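Side-chain contacts in endoglucanase E (Clostridium thermocellum, PDB 2WAO), which probably removes acetyl groups from plant cell-wall polysaccharides and also binds cellulose-type glucan chains, as the esterase domain of a bifunctional cellulase: residues A[14-19]-A[124-129]; A[195-200]-A[204-209]. All blocks are in the same frame, centred on the assembly; numbering follows the deposited sequence.

In the fold
Both contacts lie where the N-terminal beta-sheet domain meets the SGNH-type esterase domain, and their centres are 10 Å apart. Contact 1 is buried and polar: a single arginine from 14-19 reaches a glutamate on strand 123-129 of the parallel sheet. Contact 2, farther from the centre of the chain and partly exposed, is a local hairpin, 195-200 with 204-209, built from backbone bonds, aromatic rings and aliphatic side chains. The two contacts touch directly: the hairpin supplies hydrogen-bonding partners to both charged groups of contact 1, and its aromatic rings cover part of the guanidinium.

Contact 1: A[14-19]-A[124-129]; sequences NGRFDF and KIEFIG. With FMT (formic acid), chain L.
A buried salt bridge between Arg16 and Glu126 joins the N-terminal beta-sheet domain to strand 123-129 of the esterase domain's parallel sheet. Arg16 NH2 donates to Glu126 OE2 at 2.9 Å, with a bent N-H...O angle of 147°. The acceptor sits at the edge of the guanidinium, somewhat tilted from its plane, and the donor reaches OE2 on its syn side but 30° out of the carboxylate plane; the two flat groups are turned 60° apart. Arg16 is extended from CG to NE, which carries its charge across the domain boundary to meet the glutamate chain at about a right angle. A water adds a second link: it accepts from Arg16 NE at 2.9 Å and donates to Glu126 OE2 at 2.7 Å. OE2 thus takes two donors. Glu126 OE1 is held by the hydroxyls of Tyr196 and Tyr251, and Arg16 NH1 by the carbonyls of Tyr196 and Tyr198, while Trp207 makes a cation-pi contact with the guanidinium. With both charged ends gripped by several partners, the pair probably remains ionised despite its burial, and the bonds to NH1, NH2 and NE together probably fix the rotation of the guanidinium.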
ATOM      1  N   ASN A  14       2.245   9.985   7.457  1.00 10.14           N
ATOM      2  CA  ASN A  14       2.421   8.536   7.459  1.00  9.34           C
ATOM      3  C   ASN A  14       2.630   7.983   6.050  1.00  8.37           C
ATOM      4  O   ASN A  14       1.677   7.792   5.331  1.00  7.20           O
ATOM      5  CB  ASN A  14       1.176   7.864   8.036  1.00  9.30           C
ATOM      6  CG  ASN A  14       0.976   8.183   9.497  1.00 13.58           C
ATOM      7  OD1 ASN A  14       1.960   8.296  10.243  1.00 15.71           O
ATOM      8  ND2 ASN A  14      -0.286   8.350   9.919  1.00 11.95           N
ATOM      9  N   GLY A  15       3.875   7.745   5.671  1.00  7.26           N
ATOM     10  CA  GLY A  15       4.182   7.348   4.322  1.00  6.21           C
ATOM     11  C   GLY A  15       5.570   7.836   3.960  1.00  5.98           C
ATOM     12  O   GLY A  15       6.343   8.357   4.829  1.00  7.24           O
ATOM     13  N   ARG A  16       5.892   7.660   2.697  1.00  5.08           N
ATOM     14  CA  ARG A  16       7.069   8.262   2.094  1.00  5.72           C
ATOM     15  C   ARG A  16       6.717   9.651   1.613  1.00  6.06           C
ATOM     16  O   ARG A  16       5.996   9.824   0.613  1.00  5.37           O
ATOM     17  CB  ARG A  16       7.652   7.400   0.946  1.00  5.34           C
ATOM     18  CG  ARG A  16       8.168   6.032   1.429  1.00  5.85           C
ATOM     19  CD  ARG A  16       8.826   5.337   0.266  1.00  2.94           C
ATOM     20  NE  ARG A  16       9.397   4.035   0.619  1.00  4.60           N
ATOM     21  CZ  ARG A  16      10.090   3.329  -0.257  1.00  2.74           C
ATOM     22  NH1 ARG A  16      10.275   3.832  -1.475  1.00  5.05           N
ATOM     23  NH2 ARG A  16      10.599   2.132   0.069  1.00  3.75           N
ATOM     24  N   PHE A  17       7.169  10.654   2.357  1.00  7.04           N
ATOM     25  CA  PHE A  17       6.896  12.047   1.968  1.00  7.07           C
ATOM     26  C   PHE A  17       8.204  12.760   1.570  1.00  7.90           C
ATOM     27  O   PHE A  17       9.266  12.454   2.124  1.00  6.93           O
ATOM     28  CB  PHE A  17       6.168  12.814   3.091  1.00  7.49           C
ATOM     29  CG  PHE A  17       4.703  12.503   3.215  1.00  4.92           C
ATOM     30  CD1 PHE A  17       3.727  13.396   2.747  1.00  4.82           C
ATOM     31  CD2 PHE A  17       4.283  11.351   3.855  1.00  6.26           C
ATOM     32  CE1 PHE A  17       2.347  13.110   2.884  1.00  5.27           C
ATOM     33  CE2 PHE A  17       2.904  11.045   3.971  1.00  4.41           C
ATOM     34  CZ  PHE A  17       1.942  11.941   3.519  1.00  2.91           C
ATOM     35  N   ASP A  18       8.102  13.682   0.604  1.00  8.49           N
ATOM     36  CA  ASP A  18       9.165  14.599   0.243  1.00 10.16           C
ATOM     37  C   ASP A  18       8.855  15.975   0.863  1.00 11.28           C
ATOM     38  O   ASP A  18       7.766  16.544   0.641  1.00 11.31           O
ATOM     39  CB  ASP A  18       9.217  14.685  -1.277  1.00  9.39           C
ATOM     40  CG  ASP A  18      10.162  15.759  -1.808  1.00 16.22           C
ATOM     41  OD1 ASP A  18      11.241  16.001  -1.231  1.00 18.05           O
ATOM     42  OD2 ASP A  18       9.818  16.332  -2.875  1.00 22.38           O
ATOM     43  N   PHE A  19       9.802  16.508   1.634  1.00 13.28           N
ATOM     44  CA  PHE A  19       9.581  17.802   2.315  1.00 14.57           C
ATOM     45  C   PHE A  19      10.389  18.951   1.678  1.00 17.01           C
ATOM     46  O   PHE A  19      10.531  20.024   2.276  1.00 17.81           O
ATOM     47  CB  PHE A  19       9.904  17.625   3.809  1.00 14.45           C
ATOM     48  CG  PHE A  19       8.971  16.670   4.527  1.00 12.86           C
ATOM     49  CD1 PHE A  19       7.737  17.114   4.995  1.00 14.03           C
ATOM     50  CD2 PHE A  19       9.324  15.323   4.736  1.00 13.31           C
ATOM     51  CE1 PHE A  19       6.860  16.270   5.680  1.00 14.26           C
ATOM     52  CE2 PHE A  19       8.442  14.454   5.415  1.00 15.45           C
ATOM     53  CZ  PHE A  19       7.204  14.936   5.888  1.00 14.59           C
ATOM     54  N   LYS A 124       5.626  -1.139  12.750  1.00  4.94           N
ATOM     55  CA  LYS A 124       5.765  -0.579  11.400  1.00  4.89           C
ATOM     56  C   LYS A 124       5.907  -1.728  10.396  1.00  4.14           C
ATOM     57  O   LYS A 124       6.696  -2.678  10.604  1.00  3.14           O
ATOM     58  CB  LYS A 124       6.999   0.301  11.285  1.00  5.49           C
ATOM     59  CG  LYS A 124       6.960   1.576  12.121  1.00  9.04           C
ATOM     60  CD  LYS A 124       8.346   2.213  12.068  1.00 12.68           C
ATOM     61  CE  LYS A 124       8.342   3.621  12.635  1.00 17.94           C
ATOM     62  NZ  LYS A 124       8.240   3.502  14.107  1.00 23.00           N
ATOM     63  N   ILE A 125       5.200  -1.597   9.282  1.00  3.24           N
ATOM     64  CA  ILE A 125       5.217  -2.632   8.212  1.00  2.60           C
ATOM     65  C   ILE A 125       5.492  -1.900   6.890  1.00  3.73           C
ATOM     66  O   ILE A 125       5.028  -0.760   6.707  1.00  4.73           O
ATOM     67  CB  ILE A 125       3.865  -3.353   8.123  1.00  3.91           C
ATOM     68  CG1 ILE A 125       3.404  -3.820   9.500  1.00  3.48           C
ATOM     69  CG2 ILE A 125       3.936  -4.526   7.125  1.00  3.67           C
ATOM     70  CD1 ILE A 125       2.005  -4.457   9.503  1.00  3.71           C
ATOM     71  N   GLU A 126       6.278  -2.501   6.000  1.00  3.19           N
ATOM     72  CA  GLU A 126       6.350  -2.025   4.611  1.00  2.00           C
ATOM     73  C   GLU A 126       5.799  -3.161   3.752  1.00  2.28           C
ATOM     74  O   GLU A 126       6.217  -4.324   3.884  1.00  2.16           O
ATOM     75  CB  GLU A 126       7.776  -1.717   4.194  1.00  3.11           C
ATOM     76  CG  GLU A 126       7.912  -1.212   2.746  1.00  4.08           C
ATOM     77  CD  GLU A 126       9.312  -0.722   2.465  1.00  7.15           C
ATOM     78  OE1 GLU A 126      10.238  -1.529   2.553  1.00  9.42           O
ATOM     79  OE2 GLU A 126       9.491   0.472   2.129  1.00 11.38           O
ATOM     80  N   PHE A 127       4.913  -2.792   2.825  1.00  2.22           N
ATOM     81  CA  PHE A 127       4.367  -3.734   1.862  1.00  2.66           C
ATOM     82  C   PHE A 127       4.998  -3.398   0.529  1.00  3.81           C
ATOM     83  O   PHE A 127       5.138  -2.193   0.169  1.00  5.45           O
ATOM     84  CB  PHE A 127       2.855  -3.520   1.753  1.00  3.33           C
ATOM     85  CG  PHE A 127       2.104  -4.013   2.948  1.00  3.13           C
ATOM     86  CD1 PHE A 127       1.564  -5.305   2.929  1.00  2.75           C
ATOM     87  CD2 PHE A 127       1.947  -3.203   4.082  1.00  4.12           C
ATOM     88  CE1 PHE A 127       0.896  -5.812   4.052  1.00  4.63           C
ATOM     89  CE2 PHE A 127       1.243  -3.713   5.219  1.00  3.60           C
ATOM     90  CZ  PHE A 127       0.750  -5.012   5.168  1.00  2.08           C
ATOM     91  N   ILE A 128       5.372  -4.431  -0.217  1.00  3.46           N
ATOM     92  CA  ILE A 128       5.933  -4.223  -1.578  1.00  3.62           C
ATOM     93  C   ILE A 128       5.095  -5.051  -2.529  1.00  2.94           C
ATOM     94  O   ILE A 128       5.059  -6.257  -2.404  1.00  3.72           O
ATOM     95  CB  ILE A 128       7.426  -4.701  -1.626  1.00  4.08           C
ATOM     96  CG1 ILE A 128       8.260  -3.960  -0.580  1.00  4.93           C
ATOM     97  CG2 ILE A 128       8.053  -4.491  -3.062  1.00  3.68           C
ATOM     98  CD1 ILE A 128       9.722  -4.515  -0.421  1.00  5.44           C
ATOM     99  N   GLY A 129       4.433  -4.436  -3.510  1.00  3.66           N
ATOM    100  CA  GLY A 129       3.553  -5.252  -4.305  1.00  3.48           C
ATOM    101  C   GLY A 129       3.047  -4.619  -5.580  1.00  4.87           C
ATOM    102  O   GLY A 129       3.668  -3.714  -6.098  1.00  2.30           O
TER
HETATM  103  C   FMT L1349       5.060   6.910   9.516  1.00 31.53           C
HETATM  104  O1  FMT L1349       5.461   6.916   8.341  1.00 30.06           O
HETATM  105  O2  FMT L1349       4.079   6.277   9.953  1.00 31.19           O
HETATM  106  O   HOH W   1       9.040   2.824   3.267  1.00  5.47           O

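Contact 2: A[195-200]-A[204-209]; sequences RYPYTL and GVRWDF
Segments 195-200 and 204-209 pair antiparallel as a short hairpin whose register slips by one residue between Tyr198-Arg206 and Leu200-Val205, a beta bulge. Trp207 N donates to Pro197 O at 2.8 Å, nearly straight at 169°, and Thr199 N to Val205 O at 2.8 Å; the bonds between Leu200 and Val205 are weak. A water donates to both Pro197 O and Trp207 O, linking the two segments beside the Trp207 N to Pro197 O bond. Arg206 CG comes within 3.6 Å of Tyr198 CE1, and Tyr198 CZ lies over one face of the guanidinium, toward its rim; the two planes are inclined at 58°, so the groups do not stack. Leu200 and Val205 run side by side, CD1 to CG2 3.9 Å. Thr199 OG1 meets the edge of the Trp207 indole in its plane, 3.3 Å from CE3; chi1 of -58° places this hydroxyl beside the backbone N. Farther along, Phe209 CZ sits over one face of the Tyr196 ring, toward its rim. Trp207 CD1 lies 3.5 Å above the centre of the Phe209 ring, and Pro197 CA meets that ring's edge. Tyr196 also packs on helix 233-250. Gly204, at positive phi, and Val205 both face Leu200: the pattern of a G1 beta bulge where the hairpin's turn meets strand 205-206.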
ATOM      1  N   ARG A 195      11.546   0.887  -9.027  1.00  5.65           N
ATOM      2  CA  ARG A 195      10.678   1.927  -8.415  1.00  5.38           C
ATOM      3  C   ARG A 195      10.845   1.987  -6.901  1.00  6.22           C
ATOM      4  O   ARG A 195      10.644   3.028  -6.275  1.00  4.80           O
ATOM      5  CB  ARG A 195       9.206   1.630  -8.751  1.00  6.03           C
ATOM      6  CG  ARG A 195       8.911   1.590 -10.296  1.00  8.88           C
ATOM      7  CD  ARG A 195       7.523   2.032 -10.546  1.00 11.25           C
ATOM      8  NE  ARG A 195       7.017   1.992 -11.920  1.00 10.20           N
ATOM      9  CZ  ARG A 195       7.104   3.019 -12.777  1.00 12.43           C
ATOM     10  NH1 ARG A 195       7.776   4.129 -12.457  1.00 12.70           N
ATOM     11  NH2 ARG A 195       6.542   2.909 -13.980  1.00 11.97           N
ATOM     12  N   TYR A 196      11.190   0.830  -6.330  1.00  5.95           N
ATOM     13  CA  TYR A 196      11.330   0.649  -4.882  1.00  5.97           C
ATOM     14  C   TYR A 196      12.185   1.740  -4.171  1.00  5.94           C
ATOM     15  O   TYR A 196      11.807   2.112  -3.080  1.00  5.70           O
ATOM     16  CB  TYR A 196      11.852  -0.762  -4.554  1.00  5.38           C
ATOM     17  CG  TYR A 196      11.987  -1.076  -3.082  1.00  6.53           C
ATOM     18  CD1 TYR A 196      10.893  -0.974  -2.211  1.00  7.42           C
ATOM     19  CD2 TYR A 196      13.216  -1.487  -2.548  1.00  8.86           C
ATOM     20  CE1 TYR A 196      11.029  -1.269  -0.832  1.00  6.77           C
ATOM     21  CE2 TYR A 196      13.347  -1.789  -1.204  1.00  8.47           C
ATOM     22  CZ  TYR A 196      12.239  -1.698  -0.351  1.00  9.09           C
ATOM     23  OH  TYR A 196      12.393  -1.966   1.017  1.00  6.99           O
ATOM     24  N   PRO A 197      13.291   2.225  -4.783  1.00  6.35           N
ATOM     25  CA  PRO A 197      14.145   3.263  -4.146  1.00  6.39           C
ATOM     26  C   PRO A 197      13.516   4.661  -3.982  1.00  7.33           C
ATOM     27  O   PRO A 197      14.149   5.549  -3.362  1.00  7.00           O
ATOM     28  CB  PRO A 197      15.388   3.333  -5.080  1.00  8.07           C
ATOM     29  CG  PRO A 197      15.344   2.015  -5.893  1.00  8.52           C
ATOM     30  CD  PRO A 197      13.872   1.798  -6.070  1.00  6.71           C
ATOM     31  N   TYR A 198      12.328   4.878  -4.558  1.00  5.65           N
ATOM     32  CA  TYR A 198      11.807   6.255  -4.698  1.00  4.78           C
ATOM     33  C   TYR A 198      10.696   6.702  -3.735  1.00  5.58           C
ATOM     34  O   TYR A 198       9.806   5.929  -3.356  1.00  6.16           O
ATOM     35  CB  TYR A 198      11.434   6.569  -6.168  1.00  4.16           C
ATOM     36  CG  TYR A 198      12.665   6.537  -7.036  1.00  4.11           C
ATOM     37  CD1 TYR A 198      13.553   7.623  -7.064  1.00  4.89           C
ATOM     38  CD2 TYR A 198      12.988   5.395  -7.776  1.00  5.41           C
ATOM     39  CE1 TYR A 198      14.719   7.576  -7.816  1.00  6.79           C
ATOM     40  CE2 TYR A 198      14.130   5.335  -8.545  1.00  4.03           C
ATOM     41  CZ  TYR A 198      15.004   6.439  -8.555  1.00  4.57           C
ATOM     42  OH  TYR A 198      16.165   6.423  -9.292  1.00  5.46           O
ATOM     43  N   THR A 199      10.809   7.952  -3.316  1.00  5.70           N
ATOM     44  CA  THR A 199       9.708   8.656  -2.640  1.00  7.40           C
ATOM     45  C   THR A 199       8.668   9.014  -3.688  1.00  7.40           C
ATOM     46  O   THR A 199       7.484   8.731  -3.515  1.00  6.01           O
ATOM     47  CB  THR A 199      10.200   9.954  -1.966  1.00  6.87           C
ATOM     48  OG1 THR A 199      11.233   9.611  -1.041  1.00 10.89           O
ATOM     49  CG2 THR A 199       9.060  10.630  -1.224  1.00  9.21           C
ATOM     50  N   LEU A 200       9.128   9.668  -4.758  1.00  7.13           N
ATOM     51  CA  LEU A 200       8.248  10.077  -5.845  1.00  8.46           C
ATOM     52  C   LEU A 200       8.805   9.427  -7.102  1.00 10.22           C
ATOM     53  O   LEU A 200       9.766   9.917  -7.692  1.00 10.02           O
ATOM     54  CB  LEU A 200       8.182  11.603  -5.969  1.00  8.65           C
ATOM     55  CG  LEU A 200       7.946  12.417  -4.681  1.00 10.31           C
ATOM     56  CD1 LEU A 200       8.155  13.906  -4.980  1.00 11.26           C
ATOM     57  CD2 LEU A 200       6.565  12.129  -4.097  1.00 11.50           C
ATOM     58  N   GLY A 204      11.922  11.017  -9.659  1.00 12.28           N
ATOM     59  CA  GLY A 204      13.293  10.657  -9.290  1.00 11.19           C
ATOM     60  C   GLY A 204      13.746  11.123  -7.914  1.00 10.26           C
ATOM     61  O   GLY A 204      14.944  11.286  -7.697  1.00 10.83           O
ATOM     62  N   VAL A 205      12.807  11.354  -6.992  1.00  8.57           N
ATOM     63  CA  VAL A 205      13.192  11.769  -5.613  1.00  7.79           C
ATOM     64  C   VAL A 205      13.421  10.493  -4.802  1.00  6.86           C
ATOM     65  O   VAL A 205      12.484   9.739  -4.589  1.00  6.49           O
ATOM     66  CB  VAL A 205      12.135  12.665  -4.955  1.00  8.58           C
ATOM     67  CG1 VAL A 205      12.487  12.954  -3.458  1.00  8.18           C
ATOM     68  CG2 VAL A 205      11.997  13.965  -5.755  1.00  9.74           C
ATOM     69  N   ARG A 206      14.668  10.257  -4.403  1.00  6.67           N
ATOM     70  CA  ARG A 206      15.068   9.035  -3.689  1.00  7.13           C
ATOM     71  C   ARG A 206      14.622   9.056  -2.248  1.00  7.24           C
ATOM     72  O   ARG A 206      14.719  10.087  -1.586  1.00  7.26           O
ATOM     73  CB  ARG A 206      16.578   8.860  -3.736  1.00  8.87           C
ATOM     74  CG  ARG A 206      17.011   8.463  -5.126  1.00 13.55           C
ATOM     75  CD  ARG A 206      18.397   7.854  -5.149  1.00 23.33           C
ATOM     76  NE  ARG A 206      18.583   7.216  -6.445  1.00 30.69           N
ATOM     77  CZ  ARG A 206      18.689   5.907  -6.673  1.00 33.93           C
ATOM     78  NH1 ARG A 206      18.685   5.000  -5.683  1.00 31.10           N
ATOM     79  NH2 ARG A 206      18.850   5.520  -7.929  1.00 36.60           N
ATOM     80  N   TRP A 207      14.163   7.900  -1.780  1.00  5.63           N
ATOM     81  CA  TRP A 207      13.757   7.689  -0.372  1.00  6.47           C
ATOM     82  C   TRP A 207      14.954   7.376   0.535  1.00  5.97           C
ATOM     83  O   TRP A 207      15.851   6.607   0.158  1.00  6.92           O
ATOM     84  CB  TRP A 207      12.788   6.488  -0.315  1.00  5.04           C
ATOM     85  CG  TRP A 207      12.390   6.106   1.046  1.00  5.67           C
ATOM     86  CD1 TRP A 207      12.625   4.893   1.653  1.00  5.47           C
ATOM     87  CD2 TRP A 207      11.655   6.905   2.001  1.00  6.56           C
ATOM     88  NE1 TRP A 207      12.088   4.899   2.903  1.00  3.29           N
ATOM     89  CE2 TRP A 207      11.487   6.108   3.154  1.00  7.39           C
ATOM     90  CE3 TRP A 207      11.131   8.226   1.985  1.00  4.56           C
ATOM     91  CZ2 TRP A 207      10.799   6.568   4.315  1.00  4.15           C
ATOM     92  CZ3 TRP A 207      10.457   8.698   3.126  1.00  6.61           C
ATOM     93  CH2 TRP A 207      10.294   7.851   4.285  1.00  5.00           C
ATOM     94  N   ASP A 208      14.979   7.982   1.726  1.00  5.54           N
ATOM     95  CA  ASP A 208      16.049   7.697   2.682  1.00  6.64           C
ATOM     96  C   ASP A 208      15.515   6.574   3.573  1.00  6.86           C
ATOM     97  O   ASP A 208      14.569   6.784   4.358  1.00  7.46           O
ATOM     98  CB  ASP A 208      16.393   8.934   3.492  1.00  7.87           C
ATOM     99  CG  ASP A 208      17.431   8.668   4.566  1.00 11.08           C
ATOM    100  OD1 ASP A 208      17.902   7.505   4.722  1.00  8.62           O
ATOM    101  OD2 ASP A 208      17.766   9.647   5.244  1.00 15.38           O
ATOM    102  N   PHE A 209      16.045   5.369   3.376  1.00  7.08           N
ATOM    103  CA  PHE A 209      15.564   4.191   4.130  1.00  8.41           C
ATOM    104  C   PHE A 209      15.771   4.256   5.657  1.00  8.87           C
ATOM    105  O   PHE A 209      15.175   3.459   6.396  1.00  9.91           O
ATOM    106  CB  PHE A 209      16.130   2.894   3.514  1.00  8.15           C
ATOM    107  CG  PHE A 209      15.440   2.516   2.234  1.00  7.27           C
ATOM    108  CD1 PHE A 209      14.369   1.658   2.274  1.00  7.89           C
ATOM    109  CD2 PHE A 209      15.862   3.041   1.003  1.00  5.69           C
ATOM    110  CE1 PHE A 209      13.671   1.300   1.117  1.00  4.84           C
ATOM    111  CE2 PHE A 209      15.171   2.713  -0.196  1.00  7.91           C
ATOM    112  CZ  PHE A 209      14.081   1.831  -0.137  1.00  7.24           C
TER
HETATM  113  O   HOH W   2      16.645   5.195  -2.033  1.00  8.71           O